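Long-range contacts in uricase (Bacillus fastidiosus, PDB 4R8X), which catalyses, as a urate oxidase, the oxidation of urate, the first step on the route from urate to (S)-allantoin: residues 145-150 against 161-166; 94-99 against 109-114; 205-210 against 261-266. All blocks are in the same frame, centred on the assembly; numbering follows the deposited sequence.

Contact 1. Residues 145-150 against 161-166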
loop_
_atom_site.group_PDB
_atom_site.type_symbol
_atom_site.label_atom_id
_atom_site.label_comp_id
_atom_site.label_asym_id
_atom_site.label_seq_id
_atom_site.Cartn_x
_atom_site.Cartn_y
_atom_site.Cartn_z
ATOM N N THR D 145 4.639 11.218 16.569
ATOM C CA THR D 145 5.879 10.464 16.486
ATOM C C THR D 145 6.843 10.879 17.605
ATOM O O THR D 145 6.741 11.979 18.155
ATOM C CB THR D 145 6.578 10.669 15.119
ATOM O OG1 THR D 145 6.892 12.058 14.946
ATOM C CG2 THR D 145 5.667 10.206 13.974
ATOM N N ALA D 146 7.765 9.980 17.943
ATOM C CA ALA D 146 8.856 10.305 18.865
ATOM C C ALA D 146 10.007 9.328 18.700
ATOM O O ALA D 146 9.805 8.188 18.290
ATOM C CB ALA D 146 8.359 10.317 20.311
ATOM N N THR D 147 11.211 9.795 19.022
ATOM C CA THR D 147 12.392 8.947 19.105
ATOM C C THR D 147 13.156 9.343 20.344
ATOM O O THR D 147 13.296 10.528 20.640
ATOM C CB THR D 147 13.327 9.144 17.890
ATOM O OG1 THR D 147 12.678 8.680 16.705
ATOM C CG2 THR D 147 14.616 8.366 18.048
ATOM N N VAL D 148 13.622 8.348 21.089
ATOM C CA VAL D 148 14.576 8.612 22.158
ATOM C C VAL D 148 15.705 7.606 22.079
ATOM O O VAL D 148 15.471 6.412 21.963
ATOM C CB VAL D 148 13.924 8.542 23.557
ATOM C CG1 VAL D 148 14.978 8.834 24.634
ATOM C CG2 VAL D 148 12.788 9.539 23.668
ATOM N N GLU D 149 16.946 8.091 22.112
ATOM C CA GLU D 149 18.083 7.198 22.213
ATOM C C GLU D 149 18.891 7.598 23.442
ATOM O O GLU D 149 19.200 8.777 23.642
ATOM C CB GLU D 149 18.954 7.221 20.950
ATOM C CG GLU D 149 20.098 6.210 20.990
ATOM C CD GLU D 149 20.804 6.003 19.657
ATOM O OE1 GLU D 149 20.289 6.434 18.615
ATOM O OE2 GLU D 149 21.884 5.394 19.648
ATOM N N VAL D 150 19.192 6.608 24.276
ATOM C CA VAL D 150 19.950 6.832 25.494
ATOM C C VAL D 150 21.249 6.038 25.405
ATOM O O VAL D 150 21.244 4.879 24.990
ATOM C CB VAL D 150 19.136 6.416 26.734
ATOM C CG1 VAL D 150 19.975 6.604 28.013
ATOM C CG2 VAL D 150 17.875 7.249 26.833
ATOM N N GLU D 161 19.730 11.361 21.561
ATOM C CA GLU D 161 18.792 11.911 20.586
ATOM C C GLU D 161 17.390 11.945 21.172
ATOM O O GLU D 161 16.957 10.981 21.785
ATOM C CB GLU D 161 18.777 11.116 19.277
ATOM C CG GLU D 161 17.721 11.657 18.296
ATOM C CD GLU D 161 17.802 11.074 16.898
ATOM O OE1 GLU D 161 18.699 10.245 16.633
ATOM O OE2 GLU D 161 16.963 11.462 16.054
ATOM N N GLN D 162 16.695 13.062 20.986
ATOM C CA GLN D 162 15.283 13.166 21.328
ATOM C C GLN D 162 14.561 13.843 20.170
ATOM O O GLN D 162 14.977 14.907 19.721
ATOM C CB GLN D 162 15.083 13.943 22.632
ATOM C CG GLN D 162 13.656 13.956 23.169
ATOM C CD GLN D 162 13.521 14.860 24.378
ATOM O OE1 GLN D 162 13.694 16.069 24.272
ATOM N NE2 GLN D 162 13.232 14.277 25.539
ATOM N N ALA D 163 13.505 13.205 19.668
ATOM C CA ALA D 163 12.679 13.776 18.610
ATOM C C ALA D 163 11.208 13.692 18.992
ATOM O O ALA D 163 10.793 12.755 19.676
ATOM C CB ALA D 163 12.922 13.047 17.283
ATOM N N SER D 164 10.438 14.666 18.524
ATOM C CA SER D 164 8.997 14.736 18.737
ATOM C C SER D 164 8.410 15.230 17.440
ATOM O O SER D 164 8.975 16.112 16.796
ATOM C CB SER D 164 8.640 15.754 19.823
ATOM O OG SER D 164 9.304 15.450 21.026
ATOM N N GLY D 165 7.271 14.683 17.041
ATOM C CA GLY D 165 6.657 15.165 15.822
ATOM C C GLY D 165 5.211 14.788 15.601
ATOM O O GLY D 165 4.611 14.034 16.373
ATOM N N ILE D 166 4.660 15.363 14.545
ATOM C CA ILE D 166 3.369 14.957 14.013
ATOM C C ILE D 166 3.598 14.651 12.535
ATOM O O ILE D 166 4.224 15.427 11.805
ATOM C CB ILE D 166 2.269 16.036 14.234
ATOM C CG1 ILE D 166 0.900 15.537 13.758
ATOM C CG2 ILE D 166 2.601 17.332 13.530
ATOM C CD1 ILE D 166 0.101 14.833 14.836
#
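T145, T147 and E149 face G165, A163 and E161 in hydrogen-bonded antiparallel pairs, the strand axes 4.6 Å apart and 177° from one another in direction. A146 with S164 and V148 with Q162 are the non-hydrogen-bonded pairs in between. T145 N gives G165 O a bond of 2.8 Å, and A163 N gives T147 O one of 2.9 Å. Toward the other end the pairing slackens on one side: E161 N to E149 O is a weak bond at 3.4 Å. Three of the carbonyls also receive CA-H groups, as where A146 CA lies 3.2 Å from A163 O. T145 OG1 is held between its own backbone N and carbonyl carbon (chi1 61°), which sets it over the partner strand, 3.2 Å from G165 CA, where any CB would clash. On the same face T147 CB meets A163 CB at 4.0 Å, and next to them E149 and E161 stand as extended chains, each with CG anti to the backbone N. Their carboxylates come close, OE1 of E149 lying 4.6 Å from OE1 of E161, and R110 forms a salt bridge with both, while K50 takes the second oxygen of E149. A146 and V148 look the other way, onto L88 and L92 of helix 88-102, and S164 OG bonds to E89. This beta hairpin of strands 143-153 and 156-173 thus keeps two like charges side by side, whose repulsion is probably offset by R110 and K50, a setting likely to favour both glutamates in the ionised form.

Contact 2. Residues 94-99 against 109-114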
loop_
_atom_site.group_PDB
_atom_site.type_symbol
_atom_site.label_atom_id
_atom_site.label_comp_id
_atom_site.label_asym_id
_atom_site.label_seq_id
_atom_site.Cartn_x
_atom_site.Cartn_y
_atom_site.Cartn_z
ATOM N N TYR D 94 11.837 6.022 29.324
ATOM C CA TYR D 94 11.646 5.035 30.381
ATOM C C TYR D 94 12.131 3.655 29.939
ATOM O O TYR D 94 12.876 2.980 30.655
ATOM C CB TYR D 94 10.162 5.019 30.768
ATOM C CG TYR D 94 9.686 3.927 31.707
ATOM C CD1 TYR D 94 10.108 3.873 33.034
ATOM C CD2 TYR D 94 8.737 2.998 31.285
ATOM C CE1 TYR D 94 9.628 2.894 33.889
ATOM C CE2 TYR D 94 8.262 2.022 32.130
ATOM C CZ TYR D 94 8.705 1.970 33.428
ATOM O OH TYR D 94 8.219 0.998 34.269
ATOM N N VAL D 95 11.722 3.236 28.747
ATOM C CA VAL D 95 12.117 1.933 28.209
ATOM C C VAL D 95 13.610 1.834 27.892
ATOM O O VAL D 95 14.243 0.835 28.227
ATOM C CB VAL D 95 11.267 1.559 26.975
ATOM C CG1 VAL D 95 11.808 0.304 26.284
ATOM C CG2 VAL D 95 9.806 1.358 27.376
ATOM N N CYS D 96 14.161 2.864 27.247
ATOM C CA CYS D 96 15.596 2.920 26.967
ATOM C C CYS D 96 16.412 2.741 28.237
ATOM O O CYS D 96 17.350 1.944 28.282
ATOM C CB CYS D 96 15.965 4.274 26.358
ATOM S SG CYS D 96 15.452 4.552 24.649
ATOM N N GLU D 97 16.060 3.514 29.256
ATOM C CA GLU D 97 16.814 3.468 30.507
ATOM C C GLU D 97 16.669 2.106 31.162
ATOM O O GLU D 97 17.630 1.570 31.718
ATOM C CB GLU D 97 16.359 4.597 31.425
ATOM C CG GLU D 97 16.860 5.935 30.913
ATOM C CD GLU D 97 16.252 7.148 31.590
ATOM O OE1 GLU D 97 15.202 7.030 32.258
ATOM O OE2 GLU D 97 16.843 8.237 31.440
ATOM N N ALA D 98 15.474 1.530 31.071
ATOM C CA ALA D 98 15.221 0.217 31.654
ATOM C C ALA D 98 16.067 -0.866 30.980
ATOM O O ALA D 98 16.639 -1.724 31.661
ATOM C CB ALA D 98 13.739 -0.122 31.560
ATOM N N PHE D 99 16.146 -0.835 29.648
ATOM C CA PHE D 99 17.005 -1.777 28.932
ATOM C C PHE D 99 18.454 -1.656 29.422
ATOM O O PHE D 99 19.116 -2.663 29.686
ATOM C CB PHE D 99 16.964 -1.522 27.416
ATOM C CG PHE D 99 15.901 -2.289 26.667
ATOM C CD1 PHE D 99 15.932 -3.668 26.596
ATOM C CD2 PHE D 99 14.915 -1.611 25.968
ATOM C CE1 PHE D 99 14.975 -4.366 25.873
ATOM C CE2 PHE D 99 13.957 -2.294 25.236
ATOM C CZ PHE D 99 13.981 -3.677 25.196
ATOM N N VAL D 109 20.652 2.358 23.646
ATOM C CA VAL D 109 19.369 1.820 23.205
ATOM C C VAL D 109 18.552 2.912 22.524
ATOM O O VAL D 109 18.394 4.000 23.068
ATOM C CB VAL D 109 18.562 1.262 24.393
ATOM C CG1 VAL D 109 17.202 0.729 23.916
ATOM C CG2 VAL D 109 19.351 0.164 25.101
ATOM N N ARG D 110 18.030 2.609 21.338
ATOM C CA ARG D 110 17.227 3.564 20.585
ATOM C C ARG D 110 15.805 3.063 20.432
ATOM O O ARG D 110 15.588 1.943 19.972
ATOM C CB ARG D 110 17.820 3.741 19.185
ATOM C CG ARG D 110 17.070 4.727 18.294
ATOM C CD ARG D 110 17.716 4.793 16.919
ATOM N NE ARG D 110 17.110 5.795 16.040
ATOM C CZ ARG D 110 17.457 7.074 16.043
ATOM N NH1 ARG D 110 18.391 7.494 16.885
ATOM N NH2 ARG D 110 16.879 7.935 15.214
ATOM N N LEU D 111 14.850 3.894 20.816
ATOM C CA LEU D 111 13.439 3.602 20.584
ATOM C C LEU D 111 12.843 4.634 19.649
ATOM O O LEU D 111 13.050 5.836 19.826
ATOM C CB LEU D 111 12.657 3.619 21.898
ATOM C CG LEU D 111 12.397 2.315 22.641
ATOM C CD1 LEU D 111 11.460 1.402 21.845
ATOM C CD2 LEU D 111 13.721 1.633 23.012
ATOM N N GLU D 112 12.109 4.147 18.652
ATOM C CA GLU D 112 11.316 4.992 17.766
ATOM C C GLU D 112 9.862 4.564 17.898
ATOM O O GLU D 112 9.577 3.380 18.087
ATOM C CB GLU D 112 11.759 4.803 16.318
ATOM C CG GLU D 112 13.189 5.224 16.068
ATOM C CD GLU D 112 13.674 4.892 14.671
ATOM O OE1 GLU D 112 12.847 4.497 13.818
ATOM O OE2 GLU D 112 14.892 5.019 14.428
ATOM N N ALA D 113 8.933 5.507 17.807
ATOM C CA ALA D 113 7.532 5.124 17.894
ATOM C C ALA D 113 6.664 5.943 16.967
ATOM O O ALA D 113 6.894 7.131 16.749
ATOM C CB ALA D 113 7.038 5.207 19.339
ATOM N N LYS D 114 5.670 5.269 16.396
ATOM C CA LYS D 114 4.607 5.909 15.629
ATOM C C LYS D 114 3.299 5.641 16.345
ATOM O O LYS D 114 2.942 4.487 16.559
ATOM C CB LYS D 114 4.544 5.324 14.223
ATOM C CG LYS D 114 5.781 5.607 13.385
ATOM C CD LYS D 114 5.673 4.963 12.002
ATOM C CE LYS D 114 6.929 5.219 11.172
ATOM N NZ LYS D 114 6.924 4.472 9.883
#
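C96 carries its SG anti to its carbonyl carbon (chi1 -73°), which turns the sulfur onto the strand, and V109 has CG1 anti to its backbone N (chi1 179°) and CG2 anti to its carbonyl carbon, so that both methyls meet F99, CG1 near ring atom CD2 and CG2 near CB. SG comes 3.4 Å from V109 O and 3.8 Å from L111 CD2, so it touches backbone and side chain of the strand alike. The same L111 methyl meets a second helix residue, since V95 CG1 is 4.0 Å from L111 CD2, the two side chains crossing at about a right angle. One turn along, F99 CB rests 3.7 Å from V109 CG2, again a right-angled crossing. The segment axes are 8.0 Å apart at their closest and run at 155°, nearly antiparallel. V109 and L111 point toward the helix, whereas R110 points away. On that outer side R110 NE makes a nearly straight salt bridge of 2.8 Å to E112 OE2, which lies in the guanidinium plane and uses its anti lone pair. The apolar layer goes on past both segments: F99 stacks on F75 and V95 touches I76, both of helix 69-82, while V109 and L111 lean on V47 of strand 40-50. Helix 88-102 is therefore joined to the sheet mainly through apolar side chains and the C96 sulfur, and the charged chemistry of the strand is kept on the sheet's opposite face.

Contact 3. Residues 205-210 against 261-266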
loop_
_atom_site.group_PDB
_atom_site.type_symbol
_atom_site.label_atom_id
_atom_site.label_comp_id
_atom_site.label_asym_id
_atom_site.label_seq_id
_atom_site.Cartn_x
_atom_site.Cartn_y
_atom_site.Cartn_z
ATOM N N GLY D 205 8.398 18.480 13.106
ATOM C CA GLY D 205 9.106 18.017 14.288
ATOM C C GLY D 205 9.627 19.184 15.101
ATOM O O GLY D 205 9.706 20.304 14.593
ATOM N N TRP D 206 9.967 18.933 16.362
ATOM C CA TRP D 206 10.512 19.980 17.223
ATOM C C TRP D 206 11.509 19.396 18.215
ATOM O O TRP D 206 11.532 18.183 18.443
ATOM C CB TRP D 206 9.392 20.743 17.949
ATOM C CG TRP D 206 8.377 19.856 18.601
ATOM C CD1 TRP D 206 8.356 19.441 19.907
ATOM C CD2 TRP D 206 7.241 19.256 17.969
ATOM N NE1 TRP D 206 7.268 18.624 20.125
ATOM C CE2 TRP D 206 6.570 18.492 18.952
ATOM C CE3 TRP D 206 6.722 19.295 16.671
ATOM C CZ2 TRP D 206 5.409 17.772 18.672
ATOM C CZ3 TRP D 206 5.577 18.566 16.390
ATOM C CH2 TRP D 206 4.932 17.819 17.387
ATOM N N ALA D 207 12.337 20.270 18.781
ATOM C CA ALA D 207 13.313 19.886 19.798
ATOM C C ALA D 207 13.156 20.795 20.998
ATOM O O ALA D 207 12.870 21.970 20.845
ATOM C CB ALA D 207 14.743 19.985 19.264
ATOM N N TYR D 208 13.360 20.233 22.185
ATOM C CA TYR D 208 13.271 20.970 23.441
ATOM C C TYR D 208 14.636 21.474 23.900
ATOM O O TYR D 208 15.638 20.761 23.796
ATOM C CB TYR D 208 12.744 20.049 24.537
ATOM C CG TYR D 208 11.279 19.666 24.455
ATOM C CD1 TYR D 208 10.852 18.606 23.659
ATOM C CD2 TYR D 208 10.331 20.334 25.212
ATOM C CE1 TYR D 208 9.502 18.243 23.612
ATOM C CE2 TYR D 208 8.997 19.982 25.183
ATOM C CZ TYR D 208 8.583 18.940 24.373
ATOM O OH TYR D 208 7.254 18.578 24.341
ATOM N N GLU D 209 14.663 22.695 24.425
ATOM C CA GLU D 209 15.860 23.203 25.099
ATOM C C GLU D 209 16.182 22.340 26.314
ATOM O O GLU D 209 17.340 21.992 26.550
ATOM C CB GLU D 209 15.666 24.662 25.523
ATOM C CG GLU D 209 16.899 25.310 26.154
ATOM C CD GLU D 209 16.634 26.721 26.640
ATOM O OE1 GLU D 209 15.497 27.210 26.476
ATOM O OE2 GLU D 209 17.567 27.340 27.189
ATOM N N ASN D 210 15.145 21.995 27.069
ATOM C CA ASN D 210 15.281 21.163 28.255
ATOM C C ASN D 210 14.548 19.861 28.004
ATOM O O ASN D 210 13.323 19.806 28.098
ATOM C CB ASN D 210 14.712 21.878 29.486
ATOM C CG ASN D 210 15.007 21.141 30.777
ATOM O OD1 ASN D 210 16.166 20.991 31.169
ATOM N ND2 ASN D 210 13.957 20.687 31.454
ATOM N N GLN D 261 10.104 27.206 25.001
ATOM C CA GLN D 261 10.989 26.158 25.487
ATOM C C GLN D 261 11.494 25.239 24.364
ATOM O O GLN D 261 12.294 24.335 24.606
ATOM C CB GLN D 261 10.335 25.362 26.632
ATOM C CG GLN D 261 9.293 24.318 26.204
ATOM C CD GLN D 261 7.901 24.896 26.023
ATOM O OE1 GLN D 261 7.735 26.055 25.643
ATOM N NE2 GLN D 261 6.887 24.079 26.285
ATOM N N LEU D 262 11.020 25.475 23.141
ATOM C CA LEU D 262 11.526 24.752 21.970
ATOM C C LEU D 262 12.696 25.505 21.335
ATOM O O LEU D 262 12.665 26.730 21.245
ATOM C CB LEU D 262 10.422 24.565 20.921
ATOM C CG LEU D 262 9.173 23.796 21.337
ATOM C CD1 LEU D 262 8.228 23.643 20.150
ATOM C CD2 LEU D 262 9.563 22.438 21.911
ATOM N N THR D 263 13.726 24.778 20.900
ATOM C CA THR D 263 14.865 25.410 20.240
ATOM C C THR D 263 14.691 25.472 18.733
ATOM O O THR D 263 15.223 26.367 18.079
ATOM C CB THR D 263 16.180 24.675 20.515
ATOM O OG1 THR D 263 16.066 23.312 20.087
ATOM C CG2 THR D 263 16.527 24.732 21.986
ATOM N N GLU D 264 13.949 24.516 18.180
ATOM C CA GLU D 264 13.753 24.476 16.743
ATOM C C GLU D 264 12.512 23.701 16.353
ATOM O O GLU D 264 12.041 22.826 17.083
ATOM C CB GLU D 264 14.976 23.875 16.035
ATOM C CG GLU D 264 15.081 22.358 16.135
ATOM C CD GLU D 264 15.962 21.741 15.051
ATOM O OE1 GLU D 264 15.449 20.932 14.245
ATOM O OE2 GLU D 264 17.169 22.050 15.007
ATOM N N VAL D 265 11.994 24.043 15.180
ATOM C CA VAL D 265 10.918 23.302 14.541
ATOM C C VAL D 265 11.388 22.929 13.143
ATOM O O VAL D 265 11.931 23.757 12.426
ATOM C CB VAL D 265 9.642 24.159 14.443
ATOM C CG1 VAL D 265 8.547 23.385 13.733
ATOM C CG2 VAL D 265 9.180 24.572 15.835
ATOM N N ASN D 266 11.170 21.682 12.742
ATOM C CA ASN D 266 11.619 21.239 11.428
ATOM C C ASN D 266 10.448 20.730 10.598
ATOM O O ASN D 266 9.423 20.298 11.142
ATOM C CB ASN D 266 12.730 20.189 11.534
ATOM C CG ASN D 266 12.398 19.089 12.515
ATOM O OD1 ASN D 266 11.543 18.250 12.247
ATOM N ND2 ASN D 266 13.077 19.084 13.660
HETATM O O HOH W 1 12.445 22.663 26.805
#
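The Y208 ring takes L262 on one face: CD2 stands 4.0 Å from the ring centroid, 12° off the normal, a CH-pi contact, while a water lies in plane at the ring's edge. The two side chains run side by side in the same direction. L262 CD2 also lies 3.8 Å from W206 CD1, an oblique approach to the indole, so one methyl serves both aromatic residues. The amide of N266 is another flat group. CG lies between the backbone N and the carbonyl carbon (chi1 48°), folding the group over G205, with OD1 3.2 Å from G205 CA, where a CB could not fit. Its ND2 bonds in the amide plane to E264 OE1 at 3.1 Å, meeting the anti lone pair. An alanine at N266 would probably leave E264 OE1 without this donor and open a gap over G205.

Backbone bonds fix the register. N266 N reaches G205 O at 2.7 Å, and G205 N returns a bond to N266 O. Farther along, A207 O takes T263 N at 2.9 Å and A207 N gives to E264 O, so the register shifts by one residue at the corner at T263, consistent with a beta bulge. E209 N then bonds to Q261 O at 2.9 Å, and the water bridges N210 N to that same oxygen. T263 CG2 packs on E209 CA at 3.5 Å.

W206 touches A225 and V228 of helix 225-238, and L262 and V265 touch I255 and L256 of helix 244-258. Neighbouring antiparallel strands with two intervening helices packed on one sheet face fit the beta-beta-alpha-alpha-beta-beta order of the tunnelling fold (T-fold), to which uricases belong.

All three contacts involve one antiparallel sheet: contact 2 lays helix 88-102 on strand 108-125, and contacts 1 and 3 pair strands farther along it, in the order 108-125, 143-153, 156-173, 198-208, 262-271. Contacts 1 and 2, centres 10 Å apart, are tied by R110 of contact 2, whose NH1 is 2.8 Å from OE1 of both E149 and E161 of contact 1. V148 O also lies 3.3 Å from C96 SG. Contacts 1 and 3, centres 11 Å apart, meet through a probable hydrogen bond of 3.0 Å between W206 N and S164 O. Contacts 2 and 3 do not touch, their nearest atoms being about 11 Å apart. All lie away from the predicted urate site (F179, R196, Q245, N271), although N271 belongs to strand 262-271 of contact 3.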